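Local coordinates for putative polyketide synthase (Brevibacillus brevis, PDB 6HP2), which forms the O-methyltransferase domain of a modular trans-AT polyketide synthase, binds S-adenosyl-L-homocysteine and probably serves a step of bacillaene synthesis, at residues I113-P118 with A140-G145; C104-D109 with A132-Q137; K121-T126 with D162-I167. All blocks are in the same frame, centred on the assembly; numbering follows the deposited sequence.

In the fold
All three contacts lie in the Rossmann-like methyltransferase domain, and their centres are about 12 to 14 Å apart. Along the chain the segments come in the order 104-109, 113-118, 121-126, 132-137, 140-145 and 162-167, so the contacts interleave. Interactions 1 and 2 use helices 108-116 and 129-141: interaction 2 joins the loop before the first to the body of the second, interaction 1 the end of the first to the turn after the second. Interaction 3 belongs to the sheet, where strand 121-126 meets segment 162-167 across strand 98-101. The loop of interaction 2 and the C-terminal end of strand 121-126, touching through C104 and F125, form part of the ligand pocket; interaction 1 packs helix ends away from it.

Interaction 1. Residues I113-P118 with A140-G145; sequences IAELYP and AQKNLG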
loop_
_atom_site.group_PDB
_atom_site.type_symbol
_atom_site.label_atom_id
_atom_site.label_comp_id
_atom_site.label_asym_id
_atom_site.label_seq_id
_atom_site.Cartn_x
_atom_site.Cartn_y
_atom_site.Cartn_z
ATOM N N ILE A 113 -11.101 4.615 -8.429
ATOM C CA ILE A 113 -10.548 5.849 -9.019
ATOM C C ILE A 113 -11.248 6.140 -10.349
ATOM O O ILE A 113 -11.595 7.290 -10.667
ATOM C CB ILE A 113 -9.024 5.765 -9.200
ATOM C CG1 ILE A 113 -8.324 5.756 -7.864
ATOM C CG2 ILE A 113 -8.528 6.928 -10.084
ATOM C CD1 ILE A 113 -6.880 5.393 -7.959
ATOM N N ALA A 114 -11.411 5.107 -11.171
ATOM C CA ALA A 114 -12.066 5.281 -12.462
ATOM C C ALA A 114 -13.521 5.696 -12.299
ATOM O O ALA A 114 -14.047 6.505 -13.086
ATOM C CB ALA A 114 -11.979 3.990 -13.273
ATOM N N GLU A 115 -14.201 5.153 -11.292
ATOM C CA GLU A 115 -15.593 5.530 -11.086
ATOM C C GLU A 115 -15.696 6.975 -10.624
ATOM O O GLU A 115 -16.541 7.739 -11.107
ATOM C CB GLU A 115 -16.269 4.627 -10.065
ATOM C CG GLU A 115 -16.767 3.328 -10.556
ATOM C CD GLU A 115 -17.698 2.670 -9.537
ATOM O OE1 GLU A 115 -18.877 2.420 -9.862
ATOM O OE2 GLU A 115 -17.243 2.419 -8.406
ATOM N N LEU A 116 -14.868 7.358 -9.653
ATOM C CA LEU A 116 -14.963 8.699 -9.086
ATOM C C LEU A 116 -14.469 9.781 -10.053
ATOM O O LEU A 116 -14.911 10.938 -9.960
ATOM C CB LEU A 116 -14.171 8.757 -7.783
ATOM C CG LEU A 116 -14.357 9.935 -6.840
ATOM C CD1 LEU A 116 -15.817 10.280 -6.615
ATOM C CD2 LEU A 116 -13.671 9.604 -5.514
ATOM N N TYR A 117 -13.552 9.439 -10.965
ATOM C CA TYR A 117 -12.884 10.414 -11.854
ATOM C C TYR A 117 -13.031 9.864 -13.265
ATOM O O TYR A 117 -12.096 9.253 -13.817
ATOM C CB TYR A 117 -11.417 10.636 -11.453
ATOM C CG TYR A 117 -11.319 11.327 -10.116
ATOM C CD1 TYR A 117 -11.662 12.666 -9.986
ATOM C CD2 TYR A 117 -10.903 10.638 -8.966
ATOM C CE1 TYR A 117 -11.616 13.310 -8.739
ATOM C CE2 TYR A 117 -10.869 11.245 -7.736
ATOM C CZ TYR A 117 -11.198 12.562 -7.617
ATOM O OH TYR A 117 -11.134 13.201 -6.402
ATOM N N PRO A 118 -14.201 10.057 -13.880
ATOM C CA PRO A 118 -14.467 9.412 -15.174
ATOM C C PRO A 118 -13.512 9.791 -16.280
ATOM O O PRO A 118 -13.513 9.093 -17.295
ATOM C CB PRO A 118 -15.896 9.866 -15.505
ATOM C CG PRO A 118 -16.514 10.111 -14.216
ATOM C CD PRO A 118 -15.423 10.657 -13.313
ATOM N N ALA A 140 -16.239 -5.189 -15.424
ATOM C CA ALA A 140 -17.310 -5.405 -16.392
ATOM C C ALA A 140 -18.675 -5.110 -15.795
ATOM O O ALA A 140 -19.511 -4.442 -16.418
ATOM C CB ALA A 140 -17.217 -6.846 -16.898
ATOM N N GLN A 141 -18.920 -5.611 -14.586
ATOM C CA GLN A 141 -20.234 -5.481 -13.978
ATOM C C GLN A 141 -20.574 -4.023 -13.728
ATOM O O GLN A 141 -21.756 -3.658 -13.718
ATOM C CB GLN A 141 -20.298 -6.283 -12.677
ATOM C CG GLN A 141 -20.263 -7.781 -12.912
ATOM C CD GLN A 141 -19.938 -8.576 -11.668
ATOM O OE1 GLN A 141 -19.918 -8.036 -10.556
ATOM N NE2 GLN A 141 -19.666 -9.864 -11.846
ATOM N N LYS A 142 -19.561 -3.179 -13.561
ATOM C CA LYS A 142 -19.761 -1.742 -13.383
ATOM C C LYS A 142 -19.640 -0.971 -14.701
ATOM O O LYS A 142 -19.690 0.268 -14.706
ATOM C CB LYS A 142 -18.763 -1.206 -12.322
ATOM C CG LYS A 142 -19.092 -1.783 -10.936
ATOM C CD LYS A 142 -17.941 -1.810 -9.993
ATOM C CE LYS A 142 -17.905 -0.557 -9.153
ATOM N NZ LYS A 142 -19.075 -0.401 -8.256
ATOM N N ASN A 143 -19.463 -1.673 -15.817
ATOM C CA ASN A 143 -19.411 -1.030 -17.135
ATOM C C ASN A 143 -18.264 -0.009 -17.199
ATOM O O ASN A 143 -18.421 1.086 -17.723
ATOM C CB ASN A 143 -20.736 -0.351 -17.434
ATOM C CG ASN A 143 -20.953 -0.133 -18.893
ATOM O OD1 ASN A 143 -20.227 -0.678 -19.729
ATOM N ND2 ASN A 143 -21.962 0.663 -19.222
ATOM N N LEU A 144 -17.090 -0.390 -16.697
ATOM C CA LEU A 144 -15.926 0.491 -16.686
ATOM C C LEU A 144 -14.832 0.030 -17.643
ATOM O O LEU A 144 -13.716 0.554 -17.594
ATOM C CB LEU A 144 -15.334 0.591 -15.272
ATOM C CG LEU A 144 -16.192 1.272 -14.213
ATOM C CD1 LEU A 144 -15.636 0.914 -12.838
ATOM C CD2 LEU A 144 -16.240 2.783 -14.437
ATOM N N GLY A 145 -15.115 -0.946 -18.497
ATOM C CA GLY A 145 -14.094 -1.572 -19.316
ATOM C C GLY A 145 -13.349 -0.663 -20.264
ATOM O O GLY A 145 -12.233 -0.998 -20.661
#
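E115 and K142 make the polar part of this contact, and E115 and L144 the apolar part. The charged pair is a salt bridge with OE1 of E115 3.3 Å from NZ of K142; the hydrogen bond within it is weak. The lysine does not meet the carboxylate with its ammonium group alone: CE of K142 lies 3.1 Å from OE2 of E115 and 3.2 Å from OE1 of the same glutamate. The last methylene thus sits almost evenly between the two oxygens, closer than the ammonium nitrogen. K142 achieves this with a chain bent at its third and fourth torsions (chi3 93°, chi4 64°), whereas E115 runs extended beyond CG, and the two side chains cross at about a right angle.

The meeting place is where two helices end, 108-116 and 129-141, which follow successive strands of the Rossmann-like sheet. Helix 129-141 finishes in a Schellman motif: N143 takes a positive phi of 59°, and its N bonds back to O of A140 at 2.8 Å. K142 and L144, one on each side of N143 in sequence, both direct their CB toward segment 113-118.

Van der Waals packing accounts for the rest. CD1 of L144 touches CG of E115 at 3.5 Å, and CD2 of L144 stands 4.0 Å from that same CG, so the leucine fork lies against the aliphatic part of the glutamate. L144 is buried and also packs on I111, one turn before E115 in helix 108-116; K142 touches I111 too. Nearby, O of A114 accepts a hydrogen bond from NH1 of R147.

Interaction 2. Residues C104-D109 with A132-Q137; sequences CGHGTD and AELGNQ. With SAH (S-adenosyl-L-homocysteine), chain B.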
loop_
_atom_site.group_PDB
_atom_site.type_symbol
_atom_site.label_atom_id
_atom_site.label_comp_id
_atom_site.label_asym_id
_atom_site.label_seq_id
_atom_site.Cartn_x
_atom_site.Cartn_y
_atom_site.Cartn_z
ATOM N N CYS A 104 -2.536 -4.901 -7.655
ATOM C CA CYS A 104 -3.820 -4.257 -7.416
ATOM C C CYS A 104 -4.847 -5.106 -6.626
ATOM O O CYS A 104 -5.996 -4.654 -6.482
ATOM C CB CYS A 104 -4.426 -3.831 -8.762
ATOM S SG CYS A 104 -4.701 -5.270 -9.933
ATOM N N GLY A 105 -4.457 -6.222 -6.016
ATOM C CA GLY A 105 -5.382 -6.942 -5.164
ATOM C C GLY A 105 -6.649 -7.341 -5.955
ATOM O O GLY A 105 -6.585 -7.882 -7.046
ATOM N N HIS A 106 -7.804 -7.055 -5.391
ATOM C CA HIS A 106 -9.073 -7.288 -6.064
ATOM C C HIS A 106 -9.496 -6.151 -6.967
ATOM O O HIS A 106 -10.675 -6.108 -7.346
ATOM C CB HIS A 106 -10.164 -7.516 -5.041
ATOM C CG HIS A 106 -9.988 -8.782 -4.237
ATOM N ND1 HIS A 106 -10.573 -8.968 -2.999
ATOM C CD2 HIS A 106 -9.267 -9.902 -4.478
ATOM C CE1 HIS A 106 -10.220 -10.146 -2.514
ATOM N NE2 HIS A 106 -9.434 -10.741 -3.396
ATOM N N GLY A 107 -8.598 -5.196 -7.248
ATOM C CA GLY A 107 -8.896 -4.113 -8.198
ATOM C C GLY A 107 -9.662 -2.943 -7.654
ATOM O O GLY A 107 -10.061 -2.035 -8.429
ATOM N N THR A 108 -9.802 -2.874 -6.336
ATOM C CA THR A 108 -10.698 -1.901 -5.724
ATOM C C THR A 108 -10.301 -0.465 -6.060
ATOM O O THR A 108 -11.163 0.341 -6.426
ATOM C CB THR A 108 -10.731 -2.131 -4.209
ATOM O OG1 THR A 108 -11.265 -3.458 -3.955
ATOM C CG2 THR A 108 -11.650 -1.131 -3.512
ATOM N N ASP A 109 -9.010 -0.119 -5.924
ATOM C CA ASP A 109 -8.570 1.245 -6.255
ATOM C C ASP A 109 -8.592 1.500 -7.761
ATOM O O ASP A 109 -8.957 2.592 -8.220
ATOM C CB ASP A 109 -7.156 1.544 -5.717
ATOM C CG ASP A 109 -7.119 1.626 -4.202
ATOM O OD1 ASP A 109 -7.974 2.315 -3.597
ATOM O OD2 ASP A 109 -6.289 0.935 -3.585
ATOM N N ALA A 132 -6.937 -11.218 -10.800
ATOM C CA ALA A 132 -7.122 -10.487 -12.047
ATOM C C ALA A 132 -8.484 -10.795 -12.631
ATOM O O ALA A 132 -9.218 -9.896 -13.068
ATOM C CB ALA A 132 -5.998 -10.851 -13.032
ATOM N N GLU A 133 -8.852 -12.071 -12.599
ATOM C CA GLU A 133 -10.157 -12.490 -13.121
ATOM C C GLU A 133 -11.282 -11.777 -12.374
ATOM O O GLU A 133 -12.202 -11.230 -12.982
ATOM C CB GLU A 133 -10.251 -14.004 -12.997
ATOM C CG GLU A 133 -11.579 -14.580 -13.510
ATOM C CD GLU A 133 -11.821 -14.273 -14.978
ATOM O OE1 GLU A 133 -12.993 -14.293 -15.407
ATOM O OE2 GLU A 133 -10.834 -14.008 -15.700
ATOM N N LEU A 134 -11.181 -11.702 -11.050
ATOM C CA LEU A 134 -12.231 -11.092 -10.256
ATOM C C LEU A 134 -12.302 -9.592 -10.514
ATOM O O LEU A 134 -13.399 -9.038 -10.634
ATOM C CB LEU A 134 -11.973 -11.368 -8.764
ATOM C CG LEU A 134 -12.964 -10.680 -7.810
ATOM C CD1 LEU A 134 -14.412 -11.124 -8.079
ATOM C CD2 LEU A 134 -12.588 -10.941 -6.389
ATOM N N GLY A 135 -11.143 -8.920 -10.552
ATOM C CA GLY A 135 -11.132 -7.481 -10.803
ATOM C C GLY A 135 -11.711 -7.106 -12.164
ATOM O O GLY A 135 -12.487 -6.157 -12.276
ATOM N N ASN A 136 -11.399 -7.884 -13.202
ATOM C CA ASN A 136 -11.983 -7.619 -14.506
ATOM C C ASN A 136 -13.472 -7.936 -14.534
ATOM O O ASN A 136 -14.229 -7.246 -15.224
ATOM C CB ASN A 136 -11.241 -8.407 -15.585
ATOM C CG ASN A 136 -9.901 -7.815 -15.879
ATOM O OD1 ASN A 136 -9.794 -6.598 -16.097
ATOM N ND2 ASN A 136 -8.857 -8.638 -15.846
ATOM N N GLN A 137 -13.928 -8.967 -13.803
ATOM C CA GLN A 137 -15.369 -9.210 -13.720
ATOM C C GLN A 137 -16.076 -8.029 -13.064
ATOM O O GLN A 137 -17.130 -7.597 -13.528
ATOM C CB GLN A 137 -15.673 -10.497 -12.937
ATOM C CG GLN A 137 -15.276 -11.760 -13.626
ATOM C CD GLN A 137 -15.477 -12.987 -12.744
ATOM O OE1 GLN A 137 -16.146 -12.918 -11.715
ATOM N NE2 GLN A 137 -14.873 -14.109 -13.137
HETATM N N SAH B . -2.906 -3.166 -3.238
HETATM C CA SAH B . -3.994 -4.097 -2.954
HETATM C CB SAH B . -3.489 -5.516 -2.726
HETATM C CG SAH B . -2.314 -5.656 -1.775
HETATM S SD SAH B . -1.955 -7.405 -1.437
HETATM C C SAH B . -4.742 -3.577 -1.751
HETATM O O SAH B . -5.730 -4.175 -1.326
HETATM O OXT SAH B . -4.365 -2.542 -1.211
HETATM C "C5'" SAH B . -0.483 -7.553 -2.475
HETATM C "C4'" SAH B . -0.814 -7.495 -3.965
HETATM O "O4'" SAH B . 0.426 -7.468 -4.706
HETATM C "C3'" SAH B . -1.520 -8.804 -4.451
HETATM O "O3'" SAH B . -2.554 -8.352 -5.339
HETATM C "C2'" SAH B . -0.460 -9.601 -5.209
HETATM O "O2'" SAH B . -0.945 -10.404 -6.244
HETATM C "C1'" SAH B . 0.416 -8.444 -5.739
HETATM N N9 SAH B . 1.780 -8.794 -6.124
HETATM C C8 SAH B . 2.756 -9.372 -5.362
HETATM N N7 SAH B . 3.815 -9.545 -6.159
HETATM C C5 SAH B . 3.543 -9.032 -7.383
HETATM C C6 SAH B . 4.255 -8.941 -8.572
HETATM N N6 SAH B . 5.518 -9.338 -8.720
HETATM N N1 SAH B . 3.671 -8.336 -9.646
HETATM C C2 SAH B . 2.357 -7.910 -9.599
HETATM N N3 SAH B . 1.654 -8.036 -8.428
HETATM C C4 SAH B . 2.223 -8.623 -7.368
#
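The GxGxG loop that binds the cofactor in Rossmann-like methyltransferases, here G103 to G107 after strand 98-101, packs against helix 129-141 through H106 on L134 and the H106 carbonyl on G135. A type II' turn from C104 to G107, closed by the bond from N of G107 to O of C104 (2.8 Å), gives the loop its shape. On the ligand side of this turn, N of G105 makes a weak hydrogen bond to O3' of S-adenosyl-L-homocysteine at 2.9 Å, bent to 130° at the hydrogen.

On the helix side the main side-chain contact is a CH-pi interaction. CD2 of L134 sits over one face of the H106 imidazole, 4.1 Å from the ring centroid and 18° off the normal, displaced toward the rim so that CG and CD2 of H106 are its nearest ring atoms, each 4.0 Å away. L134 reaches this face with CG anti to its backbone N (chi1 176°). The ring is also anchored by its polar end, where ND1 of H106 is hydrogen-bonded to OD1 of D43, and it touches L45, a residue of the ligand site.

Beside the ring the backbones come close. CA of G107 approaches CA of G135 to 4.8 Å, with no side chain on either, and O of H106 lies 3.7 Å from CA of G135. G107 is the N-cap of helix 108-116. Behind the loop, C104 pairs through its backbone with F125 of strand 121-126, while A132 of helix 129-141 rests on T126 of that strand and on I150 of strand 148-152.

Interaction 3. Residues K121-T126 with D162-I167; sequences KTHGFT and DLYDMI. With SAH (S-adenosyl-L-homocysteine), chain B.
H123 and Y164 each have CG anti to their own carbonyl carbon (chi1 -75° for H123), which turns both rings toward one another over the Rossmann-like sheet. Their strands, 121-126 and 164-170, are not neighbours: strand 98-101 runs between them, and both side chains pack on its L100. The contact therefore spans one intervening strand, made by side chains where the nearest CA atoms, those of H123 and D162, remain 8.8 Å apart.

ND1 of H123 and OH of Y164 share a hydrogen bond of 2.6 Å, nearly straight at 169°, with the position of the proton left open between them. The hydroxyl lies in the plane of the imidazole, and ND1 likewise lies in the plane of the phenol ring, although the rings themselves are inclined at 74°. The bond anchors ND1, setting the turn of the imidazole, and holds the hydroxyl end of Y164. The H123 ring also pairs edge-to-face with F151 of strand 148-152.

D162 adds a lighter touch, CB to CE1 of H123 at 4.1 Å, while its OD2 is held in a salt bridge by K98. At the C-terminal end of strand 121-126, T126 belongs to the S-adenosyl-L-homocysteine pocket, its OG1 lying 2.9 Å from O2' of the ligand.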
loop_
_atom_site.group_PDB
_atom_site.type_symbol
_atom_site.label_atom_id
_atom_site.label_comp_id
_atom_site.label_asym_id
_atom_site.label_seq_id
_atom_site.Cartn_x
_atom_site.Cartn_y
_atom_site.Cartn_z
ATOM N N LYS A 121 -7.992 6.980 -16.918
ATOM C CA LYS A 121 -7.824 5.585 -17.305
ATOM C C LYS A 121 -6.899 4.931 -16.302
ATOM O O LYS A 121 -5.844 5.486 -15.956
ATOM C CB LYS A 121 -7.253 5.460 -18.721
ATOM C CG LYS A 121 -8.216 6.015 -19.792
ATOM C CD LYS A 121 -7.643 5.857 -21.186
ATOM C CE LYS A 121 -8.609 6.415 -22.234
ATOM N NZ LYS A 121 -8.076 6.254 -23.614
ATOM N N THR A 122 -7.330 3.783 -15.790
ATOM C CA THR A 122 -6.585 3.071 -14.766
ATOM C C THR A 122 -6.170 1.689 -15.250
ATOM O O THR A 122 -6.958 0.984 -15.900
ATOM C CB THR A 122 -7.414 2.919 -13.478
ATOM O OG1 THR A 122 -8.622 2.199 -13.733
ATOM C CG2 THR A 122 -7.720 4.239 -12.859
ATOM N N HIS A 123 -4.927 1.326 -14.939
ATOM C CA HIS A 123 -4.380 0.007 -15.208
ATOM C C HIS A 123 -3.959 -0.633 -13.884
ATOM O O HIS A 123 -3.425 0.054 -13.013
ATOM C CB HIS A 123 -3.138 0.077 -16.094
ATOM C CG HIS A 123 -3.417 0.364 -17.525
ATOM N ND1 HIS A 123 -2.410 0.691 -18.416
ATOM C CD2 HIS A 123 -4.574 0.348 -18.232
ATOM C CE1 HIS A 123 -2.944 0.855 -19.614
ATOM N NE2 HIS A 123 -4.250 0.650 -19.528
ATOM N N GLY A 124 -4.246 -1.923 -13.726
ATOM C CA GLY A 124 -3.685 -2.727 -12.639
ATOM C C GLY A 124 -2.920 -3.944 -13.126
ATOM O O GLY A 124 -3.249 -4.540 -14.154
ATOM N N PHE A 125 -1.857 -4.289 -12.382
ATOM C CA PHE A 125 -1.125 -5.530 -12.524
ATOM C C PHE A 125 -1.363 -6.295 -11.217
ATOM O O PHE A 125 -1.232 -5.718 -10.121
ATOM C CB PHE A 125 0.377 -5.349 -12.689
ATOM C CG PHE A 125 0.872 -5.152 -14.087
ATOM C CD1 PHE A 125 0.068 -4.658 -15.091
ATOM C CD2 PHE A 125 2.179 -5.527 -14.406
ATOM C CE1 PHE A 125 0.530 -4.510 -16.320
ATOM C CE2 PHE A 125 2.657 -5.359 -15.672
ATOM C CZ PHE A 125 1.819 -4.860 -16.635
ATOM N N THR A 126 -1.694 -7.588 -11.334
ATOM C CA THR A 126 -1.609 -8.489 -10.204
ATOM C C THR A 126 -1.085 -9.827 -10.674
ATOM O O THR A 126 -1.473 -10.321 -11.735
ATOM C CB THR A 126 -2.932 -8.692 -9.489
ATOM O OG1 THR A 126 -2.724 -9.639 -8.424
ATOM C CG2 THR A 126 -4.053 -9.150 -10.433
ATOM N N ASP A 162 2.048 1.511 -20.368
ATOM C CA ASP A 162 1.796 2.916 -20.714
ATOM C C ASP A 162 2.686 3.828 -19.874
ATOM O O ASP A 162 3.573 3.386 -19.147
ATOM C CB ASP A 162 0.313 3.241 -20.522
ATOM C CG ASP A 162 -0.211 4.250 -21.540
ATOM O OD1 ASP A 162 0.565 5.076 -22.029
ATOM O OD2 ASP A 162 -1.417 4.214 -21.823
ATOM N N LEU A 163 2.469 5.134 -20.012
ATOM C CA LEU A 163 3.108 6.147 -19.184
ATOM C C LEU A 163 2.049 6.714 -18.266
ATOM O O LEU A 163 0.907 6.918 -18.695
ATOM C CB LEU A 163 3.728 7.254 -20.020
ATOM C CG LEU A 163 5.117 7.017 -20.624
ATOM C CD1 LEU A 163 6.182 7.087 -19.540
ATOM C CD2 LEU A 163 5.196 5.699 -21.342
ATOM N N TYR A 164 2.409 6.906 -17.004
ATOM C CA TYR A 164 1.441 7.211 -15.946
ATOM C C TYR A 164 1.773 8.493 -15.191
ATOM O O TYR A 164 2.924 8.789 -14.915
ATOM C CB TYR A 164 1.309 6.056 -14.939
ATOM C CG TYR A 164 0.962 4.759 -15.641
ATOM C CD1 TYR A 164 -0.345 4.463 -15.971
ATOM C CD2 TYR A 164 1.972 3.861 -16.040
ATOM C CE1 TYR A 164 -0.665 3.281 -16.647
ATOM C CE2 TYR A 164 1.633 2.636 -16.706
ATOM C CZ TYR A 164 0.345 2.384 -17.007
ATOM O OH TYR A 164 0.043 1.214 -17.699
ATOM N N ASP A 165 0.734 9.221 -14.806
ATOM C CA ASP A 165 0.890 10.360 -13.927
ATOM C C ASP A 165 0.974 9.936 -12.472
ATOM O O ASP A 165 1.531 10.658 -11.642
ATOM C CB ASP A 165 -0.291 11.297 -14.142
ATOM C CG ASP A 165 -0.470 11.644 -15.591
ATOM O OD1 ASP A 165 0.518 12.153 -16.185
ATOM O OD2 ASP A 165 -1.574 11.324 -16.160
ATOM N N MET A 166 0.396 8.794 -12.128
ATOM C CA MET A 166 0.445 8.306 -10.761
ATOM C C MET A 166 0.625 6.807 -10.786
ATOM O O MET A 166 -0.064 6.119 -11.558
ATOM C CB MET A 166 -0.851 8.693 -10.053
ATOM C CG MET A 166 -0.896 8.286 -8.585
ATOM S SD MET A 166 -2.539 8.673 -7.887
ATOM C CE MET A 166 -2.514 10.433 -7.991
ATOM N N ILE A 167 1.563 6.304 -9.962
ATOM C CA ILE A 167 1.814 4.884 -9.857
ATOM C C ILE A 167 1.673 4.509 -8.378
ATOM O O ILE A 167 2.262 5.161 -7.499
ATOM C CB ILE A 167 3.206 4.513 -10.405
ATOM C CG1 ILE A 167 3.282 4.821 -11.863
ATOM C CG2 ILE A 167 3.519 3.025 -10.118
ATOM C CD1 ILE A 167 4.578 4.470 -12.612
HETATM N N SAH B . -2.906 -3.166 -3.238
HETATM C CA SAH B . -3.994 -4.097 -2.954
HETATM C CB SAH B . -3.489 -5.516 -2.726
HETATM C CG SAH B . -2.314 -5.656 -1.775
HETATM S SD SAH B . -1.955 -7.405 -1.437
HETATM C C SAH B . -4.742 -3.577 -1.751
HETATM O O SAH B . -5.730 -4.175 -1.326
HETATM O OXT SAH B . -4.365 -2.542 -1.211
HETATM C "C5'" SAH B . -0.483 -7.553 -2.475
HETATM C "C4'" SAH B . -0.814 -7.495 -3.965
HETATM O "O4'" SAH B . 0.426 -7.468 -4.706
HETATM C "C3'" SAH B . -1.520 -8.804 -4.451
HETATM O "O3'" SAH B . -2.554 -8.352 -5.339
HETATM C "C2'" SAH B . -0.460 -9.601 -5.209
HETATM O "O2'" SAH B . -0.945 -10.404 -6.244
HETATM C "C1'" SAH B . 0.416 -8.444 -5.739
HETATM N N9 SAH B . 1.780 -8.794 -6.124
HETATM C C8 SAH B . 2.756 -9.372 -5.362
HETATM N N7 SAH B . 3.815 -9.545 -6.159
HETATM C C5 SAH B . 3.543 -9.032 -7.383
HETATM C C6 SAH B . 4.255 -8.941 -8.572
HETATM N N6 SAH B . 5.518 -9.338 -8.720
HETATM N N1 SAH B . 3.671 -8.336 -9.646
HETATM C C2 SAH B . 2.357 -7.910 -9.599
HETATM N N3 SAH B . 1.654 -8.036 -8.428
HETATM C C4 SAH B . 2.223 -8.623 -7.368
#